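PDB 5H2Q: phosphodiesterase from Trypanosoma brucei brucei, which belongs to the all-helical phosphodiesterase family of the HD clan and holds a zinc and a magnesium ion. Local coordinates for residues H229-M232 and T233-L237; G316-W319 and T320-T324. One frame throughout, in Å; residues are numbered along the deposited sequence.

Contact 1 (H229-M232 and T233-L237); sequences HRQM and TMDVL
Gln231 and Asp235 meet one turn apart on helix 227-242, where an i to i+4 side-chain bond runs beside the regular alpha-helical hydrogen bonding of the backbone. Three backbone bonds of that pattern, all close to straight, lead from Met234 N to Arg230 O, from Asp235 N to Gln231 O and from Val236 N to Met232 O.

The side-chain bond joins Gln231 NE2 to Asp235 OD1 at 2.9 Å and is nearly straight. OD1 lies in the amide plane of Gln231, whereas NE2 reaches OD1 from above the carboxylate, the two planes being 40° apart. The bend of the glutamine at chi2 (63°) swings the amide along the helix toward Asp235. Its other end is also held, since OE1 bonds to Ser194 on helix 185-200, and with both ends engaged the amide flip is fixed.

Van der Waals contacts to oxygen atoms add to these bonds. Met232 SD lies 3.6 Å from Asp235 OD2, the carboxylate oxygen not used by Gln231, and Met234 CG rests 3.2 Å from Arg230 O. Arg230 NE forms a salt bridge with Glu117 of helix 115-127. From helix 207-217, Leu217 packs on Met232 and Tyr214 on Val236.

One carbonyl, His229 O, takes two bonds from a single residue: Thr233 N at 3.1 Å and Thr233 OG1 at 3.0 Å. The hydroxyl, which also bonds to Tyr222 OH, is set beside its own backbone N (chi1 -58°), and the two donors arrive on opposite faces of the carbonyl plane.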
# COMPACT_ATOMS: atom_id res chain seq x y z
N HIS A 229 1.65 -19.97 6.42
CA HIS A 229 0.55 -19.32 7.11
C HIS A 229 0.85 -17.83 7.37
O HIS A 229 0.01 -16.99 7.04
CB HIS A 229 0.23 -20.06 8.43
CG HIS A 229 -0.63 -21.27 8.26
ND1 HIS A 229 -0.30 -22.28 7.35
CD2 HIS A 229 -1.79 -21.61 8.88
CE1 HIS A 229 -1.26 -23.19 7.45
NE2 HIS A 229 -2.18 -22.84 8.36
N ARG A 230 2.05 -17.51 7.93
CA ARG A 230 2.38 -16.10 8.23
C ARG A 230 2.58 -15.28 6.95
O ARG A 230 2.10 -14.14 6.90
CB ARG A 230 3.57 -15.98 9.18
CG ARG A 230 3.31 -16.65 10.54
CD ARG A 230 4.27 -16.24 11.65
NE ARG A 230 5.67 -16.31 11.23
CZ ARG A 230 6.42 -17.40 11.26
NH1 ARG A 230 5.90 -18.56 11.68
NH2 ARG A 230 7.68 -17.36 10.87
N GLN A 231 3.23 -15.85 5.93
CA GLN A 231 3.43 -15.17 4.63
C GLN A 231 2.09 -14.86 3.97
O GLN A 231 1.90 -13.76 3.47
CB GLN A 231 4.32 -15.96 3.66
CG GLN A 231 4.63 -15.18 2.36
CD GLN A 231 5.42 -13.91 2.61
OE1 GLN A 231 6.52 -13.94 3.18
NE2 GLN A 231 4.86 -12.75 2.23
N MET A 232 1.15 -15.81 3.99
CA MET A 232 -0.17 -15.56 3.44
C MET A 232 -0.89 -14.46 4.21
O MET A 232 -1.57 -13.65 3.60
CB MET A 232 -0.99 -16.86 3.31
CG MET A 232 -0.54 -17.75 2.15
SD MET A 232 -0.47 -17.05 0.48
CE MET A 232 -2.01 -16.16 0.44
N THR A 233 -0.73 -14.39 5.56
CA THR A 233 -1.31 -13.34 6.37
C THR A 233 -0.66 -11.99 5.95
O THR A 233 -1.36 -10.99 5.82
CB THR A 233 -1.11 -13.62 7.87
OG1 THR A 233 -1.72 -14.88 8.19
CG2 THR A 233 -1.72 -12.55 8.74
N MET A 234 0.67 -11.98 5.77
CA MET A 234 1.38 -10.77 5.33
C MET A 234 0.86 -10.31 3.95
O MET A 234 0.56 -9.13 3.78
CB MET A 234 2.89 -11.04 5.22
CG MET A 234 3.56 -11.28 6.58
SD MET A 234 5.34 -11.47 6.44
CE MET A 234 5.82 -9.74 6.12
N ASP A 235 0.70 -11.25 2.99
CA ASP A 235 0.17 -10.91 1.65
C ASP A 235 -1.23 -10.33 1.77
O ASP A 235 -1.52 -9.27 1.20
CB ASP A 235 0.11 -12.18 0.77
CG ASP A 235 1.43 -12.83 0.43
OD1 ASP A 235 2.49 -12.17 0.59
OD2 ASP A 235 1.40 -13.99 -0.04
N VAL A 236 -2.09 -10.99 2.56
CA VAL A 236 -3.46 -10.53 2.79
C VAL A 236 -3.51 -9.16 3.48
O VAL A 236 -4.35 -8.32 3.12
CB VAL A 236 -4.25 -11.63 3.55
CG1 VAL A 236 -5.46 -11.08 4.30
CG2 VAL A 236 -4.64 -12.72 2.57
N LEU A 237 -2.57 -8.88 4.40
CA LEU A 237 -2.57 -7.57 5.03
C LEU A 237 -2.06 -6.47 4.07
O LEU A 237 -2.57 -5.36 4.11
CB LEU A 237 -1.71 -7.58 6.30
CG LEU A 237 -2.40 -8.11 7.52
CD1 LEU A 237 -1.43 -8.10 8.66
CD2 LEU A 237 -3.63 -7.27 7.90

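Contact 2 (G316-W319 and T320-T324); sequences GMQW and TVDRT
Thr320 turns its hydroxyl back onto Met317 O while its methyl rests over one face of the Trp319 ring, toward the rim, so this one side chain does much of the work in the first turn of helix 318-334. With chi1 at 63°, OG1 sits between the backbone N and the carbonyl carbon, and from there it bonds to Met317 O at 2.6 Å, nearly along the C=O axis. The same oxygen also accepts from Thr320 N at 3.1 Å, but that donor stands well above the carbonyl plane.

The other branch of the threonine makes a CH-pi contact: CG2 lies 3.9 Å from the centroid of the five-membered ring of Trp319 and 21° off the ring normal. The indole owes this placement to a chi1 of 88°, which folds it back over the start of its own helix; Thr320 N also lies over a ring face, 3.2 Å from Trp319 CG. At the ring edge, near its plane, Arg323 NH1 approaches Trp319 CD1 to 3.2 Å, with the guanidinium and indole planes steeply inclined. The charge of Arg323 is met by Asp30, in a salt bridge through NH2.

Gln318 extends with CG anti to the backbone N and bends at chi2, bringing NE2 within 3.0 Å of Asp322 OD1. The carboxylate oxygen is approached on its syn side, somewhat out of plane, and lies in the amide plane of the glutamine. NE2 also lies 3.8 Å from Val321 CB.

In the all-helical fold, helix 290-312 covers one flank through Phe306 on Thr320 and Val310 on Gln318, while helix 90-105 presents Phe103 to Met317 and Thr320 and Thr102 to Trp319.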
# COMPACT_ATOMS: atom_id res chain seq x y z
N GLY A 316 -10.62 -9.00 14.89
CA GLY A 316 -10.31 -7.64 15.33
C GLY A 316 -10.44 -6.56 14.27
O GLY A 316 -10.49 -5.38 14.61
N MET A 317 -10.51 -6.97 12.97
CA MET A 317 -10.66 -6.06 11.82
C MET A 317 -12.14 -5.93 11.38
O MET A 317 -12.40 -5.43 10.28
CB MET A 317 -9.77 -6.50 10.65
CG MET A 317 -8.33 -5.98 10.75
SD MET A 317 -7.30 -6.73 9.49
CE MET A 317 -7.93 -5.82 7.96
N GLN A 318 -13.11 -6.29 12.25
CA GLN A 318 -14.55 -6.19 11.95
C GLN A 318 -15.00 -4.77 11.52
O GLN A 318 -15.90 -4.66 10.68
CB GLN A 318 -15.38 -6.73 13.15
CG GLN A 318 -16.92 -6.65 13.02
CD GLN A 318 -17.47 -7.41 11.83
OE1 GLN A 318 -17.13 -8.57 11.58
NE2 GLN A 318 -18.37 -6.77 11.09
N TRP A 319 -14.35 -3.70 12.04
CA TRP A 319 -14.69 -2.31 11.70
C TRP A 319 -14.56 -2.02 10.20
O TRP A 319 -15.24 -1.10 9.70
CB TRP A 319 -13.85 -1.30 12.52
CG TRP A 319 -12.52 -0.93 11.89
CD1 TRP A 319 -12.32 -0.03 10.89
CD2 TRP A 319 -11.23 -1.47 12.21
NE1 TRP A 319 -10.99 0.02 10.55
CE2 TRP A 319 -10.29 -0.84 11.36
CE3 TRP A 319 -10.77 -2.43 13.14
CZ2 TRP A 319 -8.91 -1.12 11.42
CZ3 TRP A 319 -9.41 -2.71 13.19
CH2 TRP A 319 -8.50 -2.08 12.33
N THR A 320 -13.64 -2.74 9.51
CA THR A 320 -13.37 -2.56 8.07
C THR A 320 -14.64 -2.93 7.28
O THR A 320 -15.04 -2.19 6.39
CB THR A 320 -12.14 -3.35 7.58
OG1 THR A 320 -12.34 -4.75 7.74
CG2 THR A 320 -10.83 -2.90 8.21
N VAL A 321 -15.30 -4.04 7.69
CA VAL A 321 -16.58 -4.51 7.13
C VAL A 321 -17.67 -3.43 7.36
O VAL A 321 -18.35 -3.03 6.40
CB VAL A 321 -16.98 -5.89 7.72
CG1 VAL A 321 -18.38 -6.31 7.28
CG2 VAL A 321 -15.96 -6.97 7.37
N ASP A 322 -17.81 -2.94 8.61
CA ASP A 322 -18.81 -1.94 8.98
C ASP A 322 -18.69 -0.62 8.21
O ASP A 322 -19.71 -0.08 7.77
CB ASP A 322 -18.79 -1.66 10.51
CG ASP A 322 -18.95 -2.86 11.44
OD1 ASP A 322 -19.33 -3.95 10.96
OD2 ASP A 322 -18.68 -2.70 12.65
N ARG A 323 -17.46 -0.07 8.11
CA ARG A 323 -17.26 1.21 7.43
C ARG A 323 -17.47 1.13 5.93
O ARG A 323 -17.96 2.09 5.35
CB ARG A 323 -15.91 1.81 7.76
CG ARG A 323 -16.03 3.26 8.20
CD ARG A 323 -16.19 3.35 9.70
NE ARG A 323 -15.18 4.21 10.32
CZ ARG A 323 -13.89 3.90 10.41
NH1 ARG A 323 -13.43 2.76 9.90
NH2 ARG A 323 -13.04 4.74 10.98
N THR A 324 -17.15 -0.04 5.33
CA THR A 324 -17.31 -0.35 3.90
C THR A 324 -18.80 -0.26 3.54
O THR A 324 -19.13 0.42 2.57
CB THR A 324 -16.61 -1.72 3.58
OG1 THR A 324 -15.19 -1.57 3.74
CG2 THR A 324 -16.88 -2.22 2.18

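Contact 1 precedes contact 2 along the chain, the first within helix 227-242 and the second at the start of helix 318-334; helices 250-274 and 290-312 come between them. Their centres are 18 Å apart, yet they touch by packing, with Leu237 CD2 4.0 Å from Met317 SD. Val109, in a loop, packs on both of these residues and so belongs to the same junction. All four segments are part of the phosphodiesterase domain. The residue just ahead of helix 318-334 thus packs against helix 227-242, some 80 residues earlier in the chain. Asp242, a zinc ligand, lies at the end of helix 227-242, and the side chain of Arg323 is about 13 Å from the bound LLI.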